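Local coordinates for protein spectinomycin phosphotransferase (Legionella pneumophila serogroup 1, PDB 3I0O) that probably transfers a phosphate group from a nucleotide to spectinomycin, much as its relatives do to aminoglycosides, and binds a magnesium ion, at residues A[152-157]-A[287-292]; A[168-173]-A[304-309]; A[175-180]-A[312-317]. All coordinates share one frame; numbering follows the deposited sequence.

Contact 1: residues A[152-157]-A[287-292]; sequences EIVRSF and EDIAVY. With SMI (spectinomycin), chain C.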
loop_
_atom_site.group_PDB
_atom_site.type_symbol
_atom_site.label_atom_id
_atom_site.label_comp_id
_atom_site.label_asym_id
_atom_site.label_seq_id
_atom_site.Cartn_x
_atom_site.Cartn_y
_atom_site.Cartn_z
ATOM N N GLU A 152 11.916 16.888 0.915
ATOM C CA GLU A 152 12.043 18.183 0.258
ATOM C C GLU A 152 10.675 18.787 -0.031
ATOM O O GLU A 152 10.445 19.983 0.184
ATOM C CB GLU A 152 12.815 18.034 -1.049
ATOM C CG GLU A 152 14.309 17.853 -0.869
ATOM C CD GLU A 152 15.013 17.427 -2.155
ATOM O OE1 GLU A 152 14.677 17.972 -3.234
ATOM O OE2 GLU A 152 15.912 16.553 -2.082
ATOM N N ILE A 153 9.765 17.959 -0.532
ATOM C CA ILE A 153 8.419 18.417 -0.835
ATOM C C ILE A 153 7.711 18.941 0.419
ATOM O O ILE A 153 7.085 20.002 0.386
ATOM C CB ILE A 153 7.592 17.281 -1.493
ATOM C CG1 ILE A 153 8.101 17.046 -2.919
ATOM C CG2 ILE A 153 6.115 17.637 -1.520
ATOM C CD1 ILE A 153 7.503 15.841 -3.616
ATOM N N VAL A 154 7.816 18.217 1.529
ATOM C CA VAL A 154 7.168 18.660 2.762
ATOM C C VAL A 154 7.792 19.978 3.219
ATOM O O VAL A 154 7.097 20.864 3.720
ATOM C CB VAL A 154 7.300 17.604 3.882
ATOM C CG1 VAL A 154 6.703 18.132 5.181
ATOM C CG2 VAL A 154 6.581 16.325 3.462
ATOM N N ARG A 155 9.105 20.109 3.039
ATOM C CA ARG A 155 9.791 21.339 3.414
ATOM C C ARG A 155 9.311 22.485 2.527
ATOM O O ARG A 155 9.160 23.617 2.992
ATOM C CB ARG A 155 11.308 21.165 3.306
ATOM C CG ARG A 155 11.901 20.571 4.559
ATOM C CD ARG A 155 13.353 20.230 4.397
ATOM N NE ARG A 155 13.920 19.776 5.656
ATOM C CZ ARG A 155 14.726 18.727 5.771
ATOM N NH1 ARG A 155 15.055 18.020 4.691
ATOM N NH2 ARG A 155 15.205 18.387 6.965
ATOM N N SER A 156 9.042 22.190 1.259
ATOM C CA SER A 156 8.564 23.224 0.356
ATOM C C SER A 156 7.194 23.709 0.830
ATOM O O SER A 156 6.666 24.688 0.311
ATOM C CB SER A 156 8.454 22.695 -1.080
ATOM O OG SER A 156 7.202 22.073 -1.319
ATOM N N PHE A 157 6.621 23.015 1.811
ATOM C CA PHE A 157 5.320 23.398 2.352
ATOM C C PHE A 157 5.504 24.430 3.460
ATOM O O PHE A 157 4.699 25.353 3.599
ATOM C CB PHE A 157 4.574 22.197 2.962
ATOM C CG PHE A 157 4.113 21.162 1.966
ATOM C CD1 PHE A 157 3.881 21.489 0.631
ATOM C CD2 PHE A 157 3.844 19.859 2.391
ATOM C CE1 PHE A 157 3.387 20.535 -0.267
ATOM C CE2 PHE A 157 3.348 18.899 1.501
ATOM C CZ PHE A 157 3.119 19.238 0.173
ATOM N N GLU A 287 5.976 10.897 3.597
ATOM C CA GLU A 287 5.456 10.706 2.248
ATOM C C GLU A 287 3.966 11.053 2.211
ATOM O O GLU A 287 3.504 11.772 1.310
ATOM C CB GLU A 287 5.670 9.254 1.775
ATOM C CG GLU A 287 5.329 9.026 0.287
ATOM C CD GLU A 287 5.725 7.640 -0.239
ATOM O OE1 GLU A 287 6.850 7.179 0.049
ATOM O OE2 GLU A 287 4.918 7.017 -0.961
ATOM N N ASP A 288 3.209 10.550 3.183
ATOM C CA ASP A 288 1.786 10.842 3.208
ATOM C C ASP A 288 1.551 12.332 3.372
ATOM O O ASP A 288 0.686 12.898 2.707
ATOM C CB ASP A 288 1.077 10.057 4.311
ATOM C CG ASP A 288 0.673 8.654 3.862
ATOM O OD1 ASP A 288 0.814 8.335 2.656
ATOM O OD2 ASP A 288 0.206 7.872 4.715
ATOM N N ILE A 289 2.329 12.977 4.237
ATOM C CA ILE A 289 2.174 14.421 4.435
ATOM C C ILE A 289 2.398 15.131 3.095
ATOM O O ILE A 289 1.643 16.029 2.730
ATOM C CB ILE A 289 3.183 14.965 5.489
ATOM C CG1 ILE A 289 2.783 14.497 6.882
ATOM C CG2 ILE A 289 3.206 16.483 5.468
ATOM C CD1 ILE A 289 3.863 14.703 7.917
ATOM N N ALA A 290 3.428 14.704 2.366
ATOM C CA ALA A 290 3.766 15.270 1.063
ATOM C C ALA A 290 2.687 15.031 -0.004
ATOM O O ALA A 290 2.368 15.929 -0.785
ATOM C CB ALA A 290 5.104 14.694 0.584
ATOM N N VAL A 291 2.128 13.828 -0.056
ATOM C CA VAL A 291 1.093 13.552 -1.044
ATOM C C VAL A 291 -0.212 14.276 -0.704
ATOM O O VAL A 291 -0.828 14.885 -1.573
ATOM C CB VAL A 291 0.825 12.035 -1.177
ATOM C CG1 VAL A 291 -0.435 11.798 -2.014
ATOM C CG2 VAL A 291 2.036 11.350 -1.829
ATOM N N TYR A 292 -0.637 14.207 0.555
ATOM C CA TYR A 292 -1.863 14.883 0.969
ATOM C C TYR A 292 -1.663 16.390 0.908
ATOM O O TYR A 292 -2.559 17.130 0.506
ATOM C CB TYR A 292 -2.248 14.456 2.382
ATOM C CG TYR A 292 -2.625 12.997 2.470
ATOM C CD1 TYR A 292 -2.379 12.262 3.628
ATOM C CD2 TYR A 292 -3.197 12.341 1.379
ATOM C CE1 TYR A 292 -2.682 10.912 3.698
ATOM C CE2 TYR A 292 -3.511 10.990 1.435
ATOM C CZ TYR A 292 -3.246 10.283 2.599
ATOM O OH TYR A 292 -3.533 8.947 2.655
HETATM O O1 SMI C . -4.150 3.916 3.480
HETATM C C2 SMI C . -5.133 4.538 4.349
HETATM C C2M SMI C . -6.514 4.363 3.727
HETATM C C3 SMI C . -4.799 6.064 4.544
HETATM C C4 SMI C . -3.413 6.107 5.138
HETATM C C5 SMI C . -2.532 5.512 4.059
HETATM O O5 SMI C . -1.197 5.576 4.571
HETATM C C6 SMI C . -2.791 4.030 3.991
HETATM O O1B SMI C . -2.577 6.200 2.816
HETATM O O2B SMI C . -2.081 3.371 2.926
HETATM C C7 SMI C . -1.687 5.586 1.915
HETATM C C8 SMI C . -1.702 6.373 0.592
HETATM N N8 SMI C . -1.299 7.758 0.925
HETATM C C8M SMI C . -1.295 8.607 -0.271
HETATM C C9 SMI C . -0.679 5.701 -0.380
HETATM O O9 SMI C . 0.632 5.736 0.211
HETATM C C10 SMI C . -1.085 4.215 -0.633
HETATM N N10 SMI C . -0.192 3.568 -1.451
HETATM C C1M SMI C . -0.078 4.174 -2.785
HETATM C C11 SMI C . -1.129 3.478 0.704
HETATM O O11 SMI C . -1.523 2.147 0.463
HETATM C C12 SMI C . -2.103 4.122 1.675
HETATM O O4A SMI C . -2.931 7.421 5.441
HETATM O O4B SMI C . -3.683 5.456 6.316
#
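V154 and I153 of helix 149-158 close on the single methyl of A290, and this aliphatic packing forms the middle of the contact. V154 CG2 lies 3.6 Å from A290 CB, while I153 CG2 comes to 3.8 Å from the same carbon. The other branch of V154, CG1, turned anti to the backbone N (chi1 176°), meets I289 CG2, the two side chains crossing at about a right angle. A small residue suits position 290, where the backbones draw near: the CA atoms of V154 and A290 are 5.1 Å apart. The axes of segments 152-157 and 287-292 cross at 55°.

Ring-to-backbone contact comes from F157, whose edge points at carbonyl oxygens, with CZ 3.5 Å from A290 O.

Polar bonds belong to another side of helix 274-298, toward spectinomycin. D288 accepts from the drug through both oxygens, N8 giving a bond of 2.8 Å to OD1 and O5 one of 2.7 Å to OD2. N8 also donates to Y292 OH. The helix is thus two-sided: its apolar side packs against helix 149-158, and its acidic and phenolic side grips the antibiotic, where the carboxylate would probably stabilise a protonated drug amine.

Contact 2: residues A[168-173]-A[304-309]; sequences DKLTAA and QSRLES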
loop_
_atom_site.group_PDB
_atom_site.type_symbol
_atom_site.label_atom_id
_atom_site.label_comp_id
_atom_site.label_asym_id
_atom_site.label_seq_id
_atom_site.Cartn_x
_atom_site.Cartn_y
_atom_site.Cartn_z
ATOM N N ASP A 168 -10.241 28.441 -0.168
ATOM C CA ASP A 168 -11.622 28.195 0.233
ATOM C C ASP A 168 -11.572 27.636 1.659
ATOM O O ASP A 168 -10.503 27.598 2.262
ATOM C CB ASP A 168 -12.306 27.216 -0.743
ATOM C CG ASP A 168 -11.749 25.801 -0.666
ATOM O OD1 ASP A 168 -10.553 25.637 -0.347
ATOM O OD2 ASP A 168 -12.512 24.848 -0.946
ATOM N N LYS A 169 -12.706 27.217 2.206
ATOM C CA LYS A 169 -12.733 26.687 3.573
ATOM C C LYS A 169 -11.761 25.531 3.815
ATOM O O LYS A 169 -11.040 25.508 4.818
ATOM C CB LYS A 169 -14.141 26.217 3.934
ATOM C CG LYS A 169 -14.961 27.182 4.763
ATOM C CD LYS A 169 -15.472 28.348 3.958
ATOM C CE LYS A 169 -16.454 29.152 4.787
ATOM N NZ LYS A 169 -16.884 30.386 4.089
ATOM N N LEU A 170 -11.756 24.569 2.896
ATOM C CA LEU A 170 -10.903 23.393 3.017
ATOM C C LEU A 170 -9.426 23.741 3.119
ATOM O O LEU A 170 -8.741 23.316 4.052
ATOM C CB LEU A 170 -11.121 22.452 1.829
ATOM C CG LEU A 170 -11.390 20.988 2.189
ATOM C CD1 LEU A 170 -11.345 20.142 0.934
ATOM C CD2 LEU A 170 -10.360 20.494 3.184
ATOM N N THR A 171 -8.935 24.512 2.154
ATOM C CA THR A 171 -7.533 24.905 2.136
ATOM C C THR A 171 -7.146 25.563 3.456
ATOM O O THR A 171 -6.089 25.267 4.028
ATOM C CB THR A 171 -7.253 25.878 0.965
ATOM O OG1 THR A 171 -7.508 25.213 -0.283
ATOM C CG2 THR A 171 -5.806 26.356 0.999
ATOM N N ALA A 172 -8.021 26.444 3.938
ATOM C CA ALA A 172 -7.806 27.166 5.185
ATOM C C ALA A 172 -7.746 26.232 6.381
ATOM O O ALA A 172 -6.858 26.349 7.218
ATOM C CB ALA A 172 -8.915 28.185 5.392
ATOM N N ALA A 173 -8.702 25.314 6.462
ATOM C CA ALA A 173 -8.751 24.358 7.566
ATOM C C ALA A 173 -7.479 23.516 7.585
ATOM O O ALA A 173 -6.974 23.167 8.655
ATOM C CB ALA A 173 -9.986 23.466 7.436
ATOM N N GLN A 304 -11.310 15.832 -6.330
ATOM C CA GLN A 304 -12.427 15.250 -5.597
ATOM C C GLN A 304 -11.789 14.487 -4.434
ATOM O O GLN A 304 -12.473 13.955 -3.553
ATOM C CB GLN A 304 -13.205 14.302 -6.497
ATOM N N SER A 305 -10.458 14.473 -4.449
ATOM C CA SER A 305 -9.650 13.791 -3.448
ATOM C C SER A 305 -9.311 14.628 -2.205
ATOM O O SER A 305 -9.046 14.071 -1.141
ATOM C CB SER A 305 -8.350 13.294 -4.107
ATOM O OG SER A 305 -7.644 14.354 -4.738
ATOM N N ARG A 306 -9.313 15.952 -2.341
ATOM C CA ARG A 306 -8.986 16.848 -1.230
ATOM C C ARG A 306 -9.696 16.472 0.056
ATOM O O ARG A 306 -9.097 16.476 1.131
ATOM C CB ARG A 306 -9.333 18.292 -1.585
ATOM C CG ARG A 306 -8.488 18.860 -2.692
ATOM C CD ARG A 306 -9.092 20.145 -3.214
ATOM N NE ARG A 306 -8.807 21.294 -2.363
ATOM C CZ ARG A 306 -9.715 22.199 -2.007
ATOM N NH1 ARG A 306 -10.970 22.083 -2.423
ATOM N NH2 ARG A 306 -9.364 23.226 -1.246
ATOM N N LEU A 307 -10.974 16.143 -0.053
ATOM C CA LEU A 307 -11.740 15.770 1.118
ATOM C C LEU A 307 -11.052 14.605 1.825
ATOM O O LEU A 307 -10.753 14.679 3.018
ATOM C CB LEU A 307 -13.153 15.378 0.710
ATOM C CG LEU A 307 -14.215 15.674 1.763
ATOM C CD1 LEU A 307 -14.293 17.180 1.974
ATOM C CD2 LEU A 307 -15.558 15.125 1.303
ATOM N N GLU A 308 -10.803 13.528 1.084
ATOM C CA GLU A 308 -10.129 12.359 1.644
ATOM C C GLU A 308 -8.719 12.690 2.130
ATOM O O GLU A 308 -8.346 12.336 3.246
ATOM C CB GLU A 308 -10.053 11.231 0.618
ATOM C CG GLU A 308 -11.270 10.342 0.596
ATOM C CD GLU A 308 -10.911 8.908 0.270
ATOM O OE1 GLU A 308 -10.372 8.664 -0.835
ATOM O OE2 GLU A 308 -11.161 8.026 1.125
ATOM N N SER A 309 -7.938 13.358 1.289
ATOM C CA SER A 309 -6.588 13.736 1.671
ATOM C C SER A 309 -6.557 14.438 3.028
ATOM O O SER A 309 -5.712 14.130 3.863
ATOM C CB SER A 309 -5.972 14.652 0.622
ATOM O OG SER A 309 -5.798 13.974 -0.603
#
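D168 and R306 approach from opposite directions, the guanidinium edge facing D168 OD1, in a salt bridge between the starts of two helices. The shorter bond runs from R306 NH2 to D168 OD1, 2.8 Å long with an N-H...O angle of 152°; OD1 is met on its syn side, and the acceptor lies close to the guanidinium plane. The other, R306 NH1 to D168 OD2, is weak at 3.5 Å. The carboxylate and guanidinium planes are 29° apart.

The tight part of the contact gathers round D168 OD1. Besides R306 NH2 it accepts from T171 OG1 and from T171 N, the latter over 3.2 Å at 170°, from above the carboxylate plane. Aspartate suits the place because its short side chain can turn back to the backbone N-H three residues on while still facing the arginine. T171 OG1 stands 2.9 Å from R306 NH2, at the edge of the guanidinium. L170 lays CD1 over one face of that group, 3.9 Å above its centre, and also touches R306 CB at 3.7 Å: a leucine can cover both the flat cation and the aliphatic stem of arginine. L296 of helix 274-298 backs L170 and R306.

Toward solvent the packing is looser. The exposed L307 starts off away from the other helix, and its end returns to within 4.3 Å of L170, CD1 to CD1; D168 keeps its bonds although it too is exposed.

D168 is the N-cap of helix 169-180, and the arrangement is that of a capping aspartate whose charge is also paired with an arginine from the first turn of a neighbouring helix.

Contact 3: residues A[175-180]-A[312-317]; sequences KSFFNQ and YFKEMF. With SMI (spectinomycin), chain C.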
loop_
_atom_site.group_PDB
_atom_site.type_symbol
_atom_site.label_atom_id
_atom_site.label_comp_id
_atom_site.label_asym_id
_atom_site.label_seq_id
_atom_site.Cartn_x
_atom_site.Cartn_y
_atom_site.Cartn_z
ATOM N N LYS A 175 -4.400 24.455 6.295
ATOM C CA LYS A 175 -3.273 25.282 6.710
ATOM C C LYS A 175 -3.302 25.462 8.223
ATOM O O LYS A 175 -2.263 25.408 8.886
ATOM C CB LYS A 175 -3.320 26.643 6.018
ATOM C CG LYS A 175 -3.205 26.557 4.513
ATOM C CD LYS A 175 -2.759 27.874 3.913
ATOM C CE LYS A 175 -2.714 27.781 2.393
ATOM N NZ LYS A 175 -2.191 29.014 1.769
ATOM N N SER A 176 -4.500 25.664 8.762
ATOM C CA SER A 176 -4.681 25.843 10.198
ATOM C C SER A 176 -4.199 24.597 10.928
ATOM O O SER A 176 -3.384 24.680 11.849
ATOM C CB SER A 176 -6.162 26.103 10.515
ATOM O OG SER A 176 -6.420 26.012 11.908
ATOM N N PHE A 177 -4.708 23.438 10.514
ATOM C CA PHE A 177 -4.314 22.179 11.135
ATOM C C PHE A 177 -2.804 21.986 11.018
ATOM O O PHE A 177 -2.165 21.534 11.960
ATOM C CB PHE A 177 -5.023 20.992 10.478
ATOM C CG PHE A 177 -4.720 19.680 11.133
ATOM C CD1 PHE A 177 -5.491 19.225 12.194
ATOM C CD2 PHE A 177 -3.628 18.919 10.723
ATOM C CE1 PHE A 177 -5.181 18.028 12.844
ATOM C CE2 PHE A 177 -3.305 17.728 11.361
ATOM C CZ PHE A 177 -4.085 17.278 12.426
ATOM N N PHE A 178 -2.243 22.336 9.862
ATOM C CA PHE A 178 -0.805 22.198 9.631
ATOM C C PHE A 178 -0.054 23.031 10.656
ATOM O O PHE A 178 0.891 22.550 11.285
ATOM C CB PHE A 178 -0.425 22.673 8.218
ATOM C CG PHE A 178 0.945 22.218 7.763
ATOM C CD1 PHE A 178 1.086 21.108 6.932
ATOM C CD2 PHE A 178 2.093 22.890 8.171
ATOM C CE1 PHE A 178 2.353 20.677 6.513
ATOM C CE2 PHE A 178 3.365 22.466 7.758
ATOM C CZ PHE A 178 3.492 21.359 6.928
ATOM N N ASN A 179 -0.481 24.285 10.818
ATOM C CA ASN A 179 0.142 25.198 11.770
ATOM C C ASN A 179 0.116 24.643 13.183
ATOM O O ASN A 179 1.102 24.747 13.912
ATOM C CB ASN A 179 -0.568 26.548 11.769
ATOM C CG ASN A 179 0.347 27.682 11.374
ATOM O OD1 ASN A 179 0.861 27.713 10.256
ATOM N N GLN A 180 -1.015 24.056 13.568
ATOM C CA GLN A 180 -1.167 23.503 14.912
ATOM C C GLN A 180 -0.231 22.340 15.213
ATOM O O GLN A 180 0.122 22.105 16.369
ATOM C CB GLN A 180 -2.612 23.057 15.142
ATOM C CG GLN A 180 -3.595 24.196 15.216
ATOM C CD GLN A 180 -5.030 23.720 15.239
ATOM O OE1 GLN A 180 -5.536 23.189 14.248
ATOM N NE2 GLN A 180 -5.698 23.906 16.375
ATOM N N TYR A 312 -7.529 11.924 5.929
ATOM C CA TYR A 312 -6.408 11.015 6.158
ATOM C C TYR A 312 -5.222 11.721 6.783
ATOM O O TYR A 312 -4.555 11.184 7.661
ATOM C CB TYR A 312 -5.995 10.370 4.838
ATOM C CG TYR A 312 -6.969 9.323 4.368
ATOM C CD1 TYR A 312 -7.113 9.038 3.015
ATOM C CD2 TYR A 312 -7.722 8.585 5.283
ATOM C CE1 TYR A 312 -7.981 8.037 2.575
ATOM C CE2 TYR A 312 -8.592 7.583 4.860
ATOM C CZ TYR A 312 -8.716 7.315 3.501
ATOM O OH TYR A 312 -9.566 6.323 3.064
ATOM N N PHE A 313 -4.966 12.934 6.325
ATOM C CA PHE A 313 -3.875 13.716 6.855
ATOM C C PHE A 313 -4.037 13.854 8.378
ATOM O O PHE A 313 -3.154 13.461 9.142
ATOM C CB PHE A 313 -3.857 15.096 6.199
ATOM C CG PHE A 313 -2.665 15.925 6.579
ATOM C CD1 PHE A 313 -1.517 15.913 5.802
ATOM C CD2 PHE A 313 -2.687 16.712 7.717
ATOM C CE1 PHE A 313 -0.405 16.679 6.152
ATOM C CE2 PHE A 313 -1.582 17.475 8.072
ATOM C CZ PHE A 313 -0.441 17.460 7.289
ATOM N N LYS A 314 -5.169 14.394 8.820
ATOM C CA LYS A 314 -5.404 14.571 10.252
ATOM C C LYS A 314 -5.449 13.254 11.012
ATOM O O LYS A 314 -4.991 13.171 12.154
ATOM C CB LYS A 314 -6.708 15.334 10.487
ATOM C CG LYS A 314 -6.683 16.767 9.977
ATOM C CD LYS A 314 -7.971 17.496 10.305
ATOM C CE LYS A 314 -9.177 16.816 9.680
ATOM N NZ LYS A 314 -10.422 17.618 9.883
ATOM N N GLU A 315 -6.003 12.230 10.372
ATOM C CA GLU A 315 -6.133 10.899 10.963
ATOM C C GLU A 315 -4.783 10.421 11.513
ATOM O O GLU A 315 -4.716 9.749 12.540
ATOM C CB GLU A 315 -6.651 9.931 9.893
ATOM C CG GLU A 315 -7.282 8.643 10.400
ATOM C CD GLU A 315 -6.444 7.404 10.085
ATOM O OE1 GLU A 315 -5.829 7.362 8.990
ATOM O OE2 GLU A 315 -6.416 6.468 10.925
ATOM N N MET A 316 -3.705 10.790 10.834
ATOM C CA MET A 316 -2.372 10.384 11.251
ATOM C C MET A 316 -1.925 10.883 12.631
ATOM O O MET A 316 -1.088 10.250 13.283
ATOM C CB MET A 316 -1.346 10.844 10.216
ATOM C CG MET A 316 -1.678 10.468 8.789
ATOM S SD MET A 316 -0.276 10.736 7.715
ATOM C CE MET A 316 -0.116 12.504 7.723
ATOM N N PHE A 317 -2.474 12.011 13.074
ATOM C CA PHE A 317 -2.079 12.588 14.357
ATOM C C PHE A 317 -2.952 12.210 15.536
ATOM O O PHE A 317 -2.792 12.761 16.623
ATOM C CB PHE A 317 -2.015 14.115 14.244
ATOM C CG PHE A 317 -1.035 14.604 13.210
ATOM C CD1 PHE A 317 -1.397 14.675 11.863
ATOM C CD2 PHE A 317 0.265 14.958 13.576
ATOM C CE1 PHE A 317 -0.484 15.087 10.901
ATOM C CE2 PHE A 317 1.188 15.371 12.621
ATOM C CZ PHE A 317 0.813 15.435 11.279
HETATM O O1 SMI C . -4.150 3.916 3.480
HETATM C C2 SMI C . -5.133 4.538 4.349
HETATM C C2M SMI C . -6.514 4.363 3.727
HETATM C C3 SMI C . -4.799 6.064 4.544
HETATM C C4 SMI C . -3.413 6.107 5.138
HETATM C C5 SMI C . -2.532 5.512 4.059
HETATM O O5 SMI C . -1.197 5.576 4.571
HETATM C C6 SMI C . -2.791 4.030 3.991
HETATM O O1B SMI C . -2.577 6.200 2.816
HETATM O O2B SMI C . -2.081 3.371 2.926
HETATM C C7 SMI C . -1.687 5.586 1.915
HETATM C C8 SMI C . -1.702 6.373 0.592
HETATM N N8 SMI C . -1.299 7.758 0.925
HETATM C C8M SMI C . -1.295 8.607 -0.271
HETATM C C9 SMI C . -0.679 5.701 -0.380
HETATM O O9 SMI C . 0.632 5.736 0.211
HETATM C C10 SMI C . -1.085 4.215 -0.633
HETATM N N10 SMI C . -0.192 3.568 -1.451
HETATM C C1M SMI C . -0.078 4.174 -2.785
HETATM C C11 SMI C . -1.129 3.478 0.704
HETATM O O11 SMI C . -1.523 2.147 0.463
HETATM C C12 SMI C . -2.103 4.122 1.675
HETATM O O4A SMI C . -2.931 7.421 5.441
HETATM O O4B SMI C . -3.683 5.456 6.316
#
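F177 and F313 each turn CG anti to the backbone N, with chi1 of -176° in F177, which sends the two rings across the gap between helix 169-180 and helix 306-315 until their rims meet. F177 CD2 and F313 CE2 are 3.6 Å apart, and with the planes at 80° neither ring covers the face of the other. F317 instead sets CG anti to the carbonyl carbon, and swings its ring to another part of the F177 rim. There the edge of F177 points to the face of F317 in an offset edge-to-face pair, planes at 67°, with F177 CE2 3.6 Å from F317 CD1.

The flat face of F177 is used as well. K314 lays its aliphatic chain over it, CG standing 3.4 Å from the ring centroid and almost on the ring normal, a CH-pi contact. Lysine suits this partly exposed place: its methylenes pack on the aromatic face while its chain, bent at chi3, carries the amino group away from the other helix. F178 adds a lesser touch, CD1 to F313 CZ at 4.0 Å.

Around the cluster, F313 rests on I289 of helix 274-298 and pairs edge-to-face with F174, while helix 182-198 reaches F178 and F317 through I185. On another side of the same turn of helix 306-315, Y312 lays one ring face against spectinomycin, C3 lying 3.8 Å above its centre.

No hydrogen bond joins the two segments. Weakly positive hydrogens meet pi electrons where F177 points at F317 and where K314 CG covers F177; F177 against F313 is plain van der Waals contact. The cluster of F177, F313 and F317 thus joins helix 169-180 to the C-terminal end of helix 306-315 and the residues after it.

All three contacts belong to one helical region, with their partners alternating along the chain. Contact 1 is buried and joins helix 149-158 to helix 274-298; contacts 2 and 3 both join helix 169-180 to helix 306-315, the former at the surface near the helix starts, the latter partly buried farther along. The chemistry follows: aliphatic packing in contact 1, ionic and capping bonds in contact 2, aromatic rings in contact 3. Contacts 1 and 3 also touch each other, with Y292 CE1 3.5 Å from Y312 CB, and both reach spectinomycin, with polar bonds from 287-292 and a ring face from 312-317. The side chain of R306 is about 13 Å from spectinomycin.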